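Local coordinates for putative iron-regulated protein A (Parabacteroides distasonis ATCC 8503, PDB 4ECG) that is a putative iron-regulated imelysin-like protein that binds calcium ions and may act as a metallopeptidase, though its exact role is not established, at residues R183-S186 / D187-L191; D190-N193 / G194-G198. All blocks are in the same frame, centred on the assembly; numbering follows the deposited sequence.

Contact 1. Residues R183-S186 / D187-L191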
ATOM      1  N   ARG A 183      -3.576  17.317  -5.184  1.00 45.21           N
ATOM      2  CA  ARG A 183      -4.517  16.533  -4.457  1.00 45.94           C
ATOM      3  C   ARG A 183      -3.802  15.317  -3.809  1.00 45.24           C
ATOM      4  O   ARG A 183      -4.175  14.913  -2.710  1.00 44.13           O
ATOM      5  CB  ARG A 183      -5.682  16.123  -5.371  1.00 44.56           C
ATOM      6  CG  ARG A 183      -6.676  15.172  -4.693  1.00 48.85           C
ATOM      7  CD  ARG A 183      -7.272  15.856  -3.465  1.00 47.61           C
ATOM      8  NE  ARG A 183      -8.403  15.158  -2.863  1.00 50.31           N
ATOM      9  CZ  ARG A 183      -9.695  15.359  -3.177  1.00 50.36           C
ATOM     10  NH1 ARG A 183     -10.065  16.187  -4.105  1.00 48.22           N
ATOM     11  NH2 ARG A 183     -10.639  14.693  -2.552  1.00 50.65           N
HETATM   12  N   MSE A 184      -2.774  14.761  -4.460  1.00 40.46           N
HETATM   13  CA  MSE A 184      -2.005  13.702  -3.821  1.00 42.81           C
HETATM   14  C   MSE A 184      -1.425  14.243  -2.484  1.00 44.52           C
HETATM   15  O   MSE A 184      -1.552  13.569  -1.466  1.00 45.93           O
HETATM   16  CB  MSE A 184      -0.907  13.113  -4.724  1.00 38.37           C
HETATM   17  CG  MSE A 184      -1.410  12.181  -5.806  1.00 37.63           C
HETATM   18 SE   MSE A 184      -0.200  11.887  -7.275  0.75 34.95          SE
HETATM   19  CE  MSE A 184       1.185  11.168  -6.188  1.00 34.30           C
ATOM     20  N   LEU A 185      -0.851  15.455  -2.509  1.00 43.96           N
ATOM     21  CA  LEU A 185      -0.250  16.114  -1.318  1.00 46.56           C
ATOM     22  C   LEU A 185      -1.286  16.369  -0.251  1.00 46.44           C
ATOM     23  O   LEU A 185      -1.079  16.093   0.908  1.00 47.41           O
ATOM     24  CB  LEU A 185       0.460  17.455  -1.676  1.00 46.53           C
ATOM     25  CG  LEU A 185       1.143  18.209  -0.534  1.00 49.88           C
ATOM     26  CD1 LEU A 185       2.084  17.289   0.254  1.00 46.90           C
ATOM     27  CD2 LEU A 185       1.818  19.491  -1.036  1.00 45.54           C
ATOM     28  N   SER A 186      -2.414  16.886  -0.666  1.00 46.91           N
ATOM     29  CA  SER A 186      -3.490  17.232   0.248  1.00 50.25           C
ATOM     30  C   SER A 186      -3.988  15.959   1.008  1.00 50.09           C
ATOM     31  O   SER A 186      -4.194  16.000   2.232  1.00 48.17           O
ATOM     32  CB  SER A 186      -4.623  17.860  -0.573  1.00 50.54           C
ATOM     33  OG  SER A 186      -5.698  18.116   0.246  1.00 57.97           O
ATOM     34  N   ASP A 187      -4.176  14.853   0.275  1.00 45.99           N
ATOM     35  CA  ASP A 187      -4.662  13.595   0.844  1.00 46.49           C
ATOM     36  C   ASP A 187      -3.623  13.077   1.844  1.00 47.33           C
ATOM     37  O   ASP A 187      -3.965  12.660   2.933  1.00 51.58           O
ATOM     38  CB  ASP A 187      -4.966  12.539  -0.243  1.00 45.07           C
ATOM     39  CG  ASP A 187      -6.256  12.844  -1.079  1.00 48.38           C
ATOM     40  OD1 ASP A 187      -7.089  13.686  -0.638  1.00 48.74           O
ATOM     41  OD2 ASP A 187      -6.451  12.200  -2.183  1.00 48.02           O
ATOM     42  N   THR A 188      -2.347  13.189   1.493  1.00 47.65           N
ATOM     43  CA  THR A 188      -1.229  12.788   2.362  1.00 45.15           C
ATOM     44  C   THR A 188      -1.145  13.616   3.637  1.00 45.75           C
ATOM     45  O   THR A 188      -0.957  13.077   4.704  1.00 45.23           O
ATOM     46  CB  THR A 188       0.128  12.787   1.595  1.00 43.41           C
ATOM     47  OG1 THR A 188      -0.008  12.025   0.380  1.00 42.11           O
ATOM     48  CG2 THR A 188       1.232  12.144   2.453  1.00 41.15           C
ATOM     49  N   GLN A 189      -1.288  14.927   3.515  1.00 47.95           N
ATOM     50  CA  GLN A 189      -1.443  15.776   4.684  1.00 52.39           C
ATOM     51  C   GLN A 189      -2.606  15.292   5.528  1.00 50.50           C
ATOM     52  O   GLN A 189      -2.454  15.198   6.735  1.00 47.51           O
ATOM     53  CB  GLN A 189      -1.647  17.262   4.319  1.00 54.02           C
ATOM     54  CG  GLN A 189      -0.357  17.913   3.829  1.00 59.84           C
ATOM     55  CD  GLN A 189      -0.568  19.199   3.035  1.00 61.80           C
ATOM     56  OE1 GLN A 189      -1.709  19.559   2.707  1.00 61.10           O
ATOM     57  NE2 GLN A 189       0.547  19.898   2.710  1.00 55.60           N
ATOM     58  N   ASP A 190      -3.755  14.991   4.914  1.00 48.40           N
ATOM     59  CA  ASP A 190      -4.914  14.600   5.701  1.00 50.40           C
ATOM     60  C   ASP A 190      -4.631  13.278   6.437  1.00 49.79           C
ATOM     61  O   ASP A 190      -4.976  13.130   7.590  1.00 50.63           O
ATOM     62  CB  ASP A 190      -6.212  14.577   4.870  1.00 52.53           C
ATOM     63  CG  ASP A 190      -6.706  16.002   4.492  1.00 55.24           C
ATOM     64  OD1 ASP A 190      -6.254  16.956   5.124  1.00 62.96           O
ATOM     65  OD2 ASP A 190      -7.507  16.172   3.548  1.00 58.62           O
ATOM     66  N   LEU A 191      -3.917  12.376   5.794  1.00 47.80           N
ATOM     67  CA  LEU A 191      -3.604  11.068   6.344  1.00 48.34           C
ATOM     68  C   LEU A 191      -2.736  11.203   7.590  1.00 48.60           C
ATOM     69  O   LEU A 191      -3.017  10.593   8.623  1.00 50.15           O
ATOM     70  CB  LEU A 191      -2.858  10.231   5.270  1.00 45.53           C
ATOM     71  CG  LEU A 191      -2.573   8.756   5.502  1.00 45.03           C
ATOM     72  CD1 LEU A 191      -3.818   8.036   6.048  1.00 46.44           C
ATOM     73  CD2 LEU A 191      -2.073   8.116   4.187  1.00 43.64           C
TER
HETATM   74  O   HOH W   1      -9.783  13.124  -0.092  1.00 42.94           O
HETATM   75  O   HOH W   2      -7.259  16.075   0.614  1.00 46.42           O

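Contact 2. Residues D190-N193 / G194-G198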
ATOM      1  N   ASP A 190      -3.755  14.991   4.914  1.00 48.40           N
ATOM      2  CA  ASP A 190      -4.914  14.600   5.701  1.00 50.40           C
ATOM      3  C   ASP A 190      -4.631  13.278   6.437  1.00 49.79           C
ATOM      4  O   ASP A 190      -4.976  13.130   7.590  1.00 50.63           O
ATOM      5  CB  ASP A 190      -6.212  14.577   4.870  1.00 52.53           C
ATOM      6  CG  ASP A 190      -6.706  16.002   4.492  1.00 55.24           C
ATOM      7  OD1 ASP A 190      -6.254  16.956   5.124  1.00 62.96           O
ATOM      8  OD2 ASP A 190      -7.507  16.172   3.548  1.00 58.62           O
ATOM      9  N   LEU A 191      -3.917  12.376   5.794  1.00 47.80           N
ATOM     10  CA  LEU A 191      -3.604  11.068   6.344  1.00 48.34           C
ATOM     11  C   LEU A 191      -2.736  11.203   7.590  1.00 48.60           C
ATOM     12  O   LEU A 191      -3.017  10.593   8.623  1.00 50.15           O
ATOM     13  CB  LEU A 191      -2.858  10.231   5.270  1.00 45.53           C
ATOM     14  CG  LEU A 191      -2.573   8.756   5.502  1.00 45.03           C
ATOM     15  CD1 LEU A 191      -3.818   8.036   6.048  1.00 46.44           C
ATOM     16  CD2 LEU A 191      -2.073   8.116   4.187  1.00 43.64           C
ATOM     17  N   TYR A 192      -1.658  11.968   7.475  1.00 48.81           N
ATOM     18  CA  TYR A 192      -0.699  12.095   8.568  1.00 54.00           C
ATOM     19  C   TYR A 192      -1.349  12.904   9.681  1.00 55.66           C
ATOM     20  O   TYR A 192      -1.347  12.438  10.829  1.00 51.47           O
ATOM     21  CB  TYR A 192       0.640  12.705   8.125  1.00 52.74           C
ATOM     22  CG  TYR A 192       1.560  13.088   9.248  1.00 53.35           C
ATOM     23  CD1 TYR A 192       2.199  12.118  10.008  1.00 54.20           C
ATOM     24  CD2 TYR A 192       1.787  14.420   9.563  1.00 56.38           C
ATOM     25  CE1 TYR A 192       3.048  12.461  11.058  1.00 56.63           C
ATOM     26  CE2 TYR A 192       2.661  14.775  10.602  1.00 60.21           C
ATOM     27  CZ  TYR A 192       3.288  13.788  11.346  1.00 60.80           C
ATOM     28  OH  TYR A 192       4.130  14.115  12.386  1.00 65.50           O
ATOM     29  N   ASN A 193      -1.941  14.061   9.339  1.00 53.94           N
ATOM     30  CA  ASN A 193      -2.687  14.852  10.337  1.00 54.62           C
ATOM     31  C   ASN A 193      -3.821  14.102  10.973  1.00 54.02           C
ATOM     32  O   ASN A 193      -4.052  14.243  12.137  1.00 57.17           O
ATOM     33  CB  ASN A 193      -3.219  16.171   9.792  1.00 54.21           C
ATOM     34  CG  ASN A 193      -2.102  17.123   9.393  1.00 57.17           C
ATOM     35  OD1 ASN A 193      -1.049  17.122   9.979  1.00 58.49           O
ATOM     36  ND2 ASN A 193      -2.326  17.887   8.345  1.00 55.43           N
ATOM     37  N   GLY A 194      -4.536  13.299  10.216  1.00 53.90           N
ATOM     38  CA  GLY A 194      -5.637  12.534  10.792  1.00 54.00           C
ATOM     39  C   GLY A 194      -5.169  11.613  11.917  1.00 52.57           C
ATOM     40  O   GLY A 194      -5.824  11.497  12.922  1.00 53.78           O
ATOM     41  N   TRP A 195      -4.031  10.957  11.735  1.00 52.37           N
ATOM     42  CA  TRP A 195      -3.441  10.144  12.780  1.00 53.29           C
ATOM     43  C   TRP A 195      -2.877  11.002  13.896  1.00 56.78           C
ATOM     44  O   TRP A 195      -3.111  10.701  15.065  1.00 58.90           O
ATOM     45  CB  TRP A 195      -2.341   9.243  12.213  1.00 51.96           C
ATOM     46  CG  TRP A 195      -2.867   7.986  11.619  1.00 50.10           C
ATOM     47  CD1 TRP A 195      -3.505   7.819  10.392  1.00 48.11           C
ATOM     48  CD2 TRP A 195      -2.848   6.670  12.207  1.00 49.17           C
ATOM     49  NE1 TRP A 195      -3.896   6.520  10.220  1.00 47.41           N
ATOM     50  CE2 TRP A 195      -3.515   5.782  11.255  1.00 48.22           C
ATOM     51  CE3 TRP A 195      -2.383   6.161  13.360  1.00 47.43           C
ATOM     52  CZ2 TRP A 195      -3.636   4.446  11.481  1.00 50.72           C
ATOM     53  CZ3 TRP A 195      -2.509   4.818  13.579  1.00 48.23           C
ATOM     54  CH2 TRP A 195      -3.093   3.970  12.650  1.00 49.88           C
ATOM     55  N   LEU A 196      -2.139  12.060  13.540  1.00 56.48           N
ATOM     56  CA  LEU A 196      -1.361  12.820  14.504  1.00 58.82           C
ATOM     57  C   LEU A 196      -2.221  13.652  15.420  1.00 61.71           C
ATOM     58  O   LEU A 196      -1.966  13.670  16.630  1.00 59.81           O
ATOM     59  CB  LEU A 196      -0.312  13.710  13.851  1.00 56.89           C
ATOM     60  CG  LEU A 196       0.610  14.442  14.865  1.00 63.23           C
ATOM     61  CD1 LEU A 196       1.320  13.428  15.787  1.00 59.80           C
ATOM     62  CD2 LEU A 196       1.625  15.374  14.185  1.00 58.44           C
ATOM     63  N   LYS A 197      -3.209  14.341  14.849  1.00 62.22           N
ATOM     64  CA  LYS A 197      -4.042  15.271  15.616  1.00 68.09           C
ATOM     65  C   LYS A 197      -5.531  15.282  15.273  1.00 67.23           C
ATOM     66  O   LYS A 197      -6.306  15.996  15.911  1.00 66.19           O
ATOM     67  CB  LYS A 197      -3.459  16.692  15.561  1.00 75.39           C
ATOM     68  CG  LYS A 197      -3.459  17.395  14.206  1.00 84.55           C
ATOM     69  CD  LYS A 197      -2.812  18.802  14.338  1.00 95.07           C
ATOM     70  CE  LYS A 197      -3.347  19.860  13.345  1.00 93.45           C
ATOM     71  NZ  LYS A 197      -2.576  19.864  12.075  1.00 84.03           N
ATOM     72  N   GLY A 198      -5.953  14.464  14.312  1.00 64.03           N
ATOM     73  CA  GLY A 198      -7.311  14.552  13.777  1.00 63.83           C
ATOM     74  C   GLY A 198      -7.527  15.688  12.766  1.00 66.74           C
ATOM     75  O   GLY A 198      -6.692  16.590  12.626  1.00 62.54           O
TER

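Contact 1. Residues R183-S186 / D187-L191
Arg183 and Asp187 form an i to i+4 salt bridge on helix 171-196. The guanidinium and carboxylate planes stand 81° apart. Arg183 NE donates to Asp187 OD1 at 3.0 Å. OD1 lies close to the guanidinium plane, but NE meets it on the syn side, 32° out of the carboxylate plane. The Arg183 side chain starts with CG anti to the backbone N, then bends at chi2 (60°), which turns NE back to the carboxylate. Water 1 links Arg183 NH2 to the same OD1. Water 2 accepts from Ser186 OG at 2.6 Å and donates to Asp187 OD1 and to Asp190 OD2. The other oxygen, Asp187 OD2, is hydrogen-bonded to Ser107 OG on helix 104-109, and Arg183 NH1 to Ser131 O.

On another face, Gln189 NE2 packs against Leu185 CG at 3.7 Å. Thr188 OG1 sits above the carbonyl plane of Met184, a selenomethionine, and donates to its O at 2.9 Å. Thr188 N reaches that oxygen from the opposite face.

Asp187 OD1 thus takes three donors, which holds the carboxylate in place and probably favours its charged form. Water 2 probably also eases the proximity of the two aspartates.

Contact 2. Residues D190-N193 / G194-G198
Asp190 O accepts from Gly194 N at 2.7 Å, one of the i to i+4 backbone bonds at the C-terminal end of the alpha-helix 171-196. At Leu191 the backbone O accepts from Trp195 N at 3.3 Å. Leu191 O also lies near the plane of the indole, at its edge, 3.3 Å from Trp195 CD1. Leu191 CD1 meets Trp195 CD1 more loosely. Both side chains pack on helices 29-68 and 98-101, and the Trp195 ring also meets Tyr48 and, edge-to-face, Tyr208.

Tyr192 runs alongside Leu196. Each has its CG anti to the backbone N (chi1 169° and -175°), and the two side chains point the same way. Leu196 CB lies over one face of the phenol ring. Leu196 CD2 touches Tyr192 CZ at 3.7 Å and Tyr192 OH at 3.3 Å.

Asn193 and Lys197 also lie side by side, but Asn193 OD1 stays 3.8 Å from Lys197 NZ. Lys197 is the first residue to leave helical geometry, and Gly198 follows with a positive phi of 79°. The carbonyl of Asn193 spans this exit: its O accepts from Lys197 N at 2.8 Å and, weakly, from Gly198 N at 2.9 Å.

Overall arrangement
Both contacts are local and lie on one helix, 171-196, so neither closes a long loop. Following the chain, contact 1 comes first, in the body of the helix. Contact 2 begins before contact 1 ends, sharing Asp190 and Leu191, and runs past the C-terminal end of the helix to Gly198. Their centres are 10 Å apart. Helix 29-68 packs along both contacts. Contact 1 also faces helices 104-109 and 147-155, and Leu191 carries the packing on helix 98-101 into contact 2. There the helix end is joined to the following chain, where Gly194 and Trp195 make backbone hydrogen bonds to Tyr208 and Ala209. The side chains of Met184 and Leu191 each lie about 12 Å from a bound calcium ion.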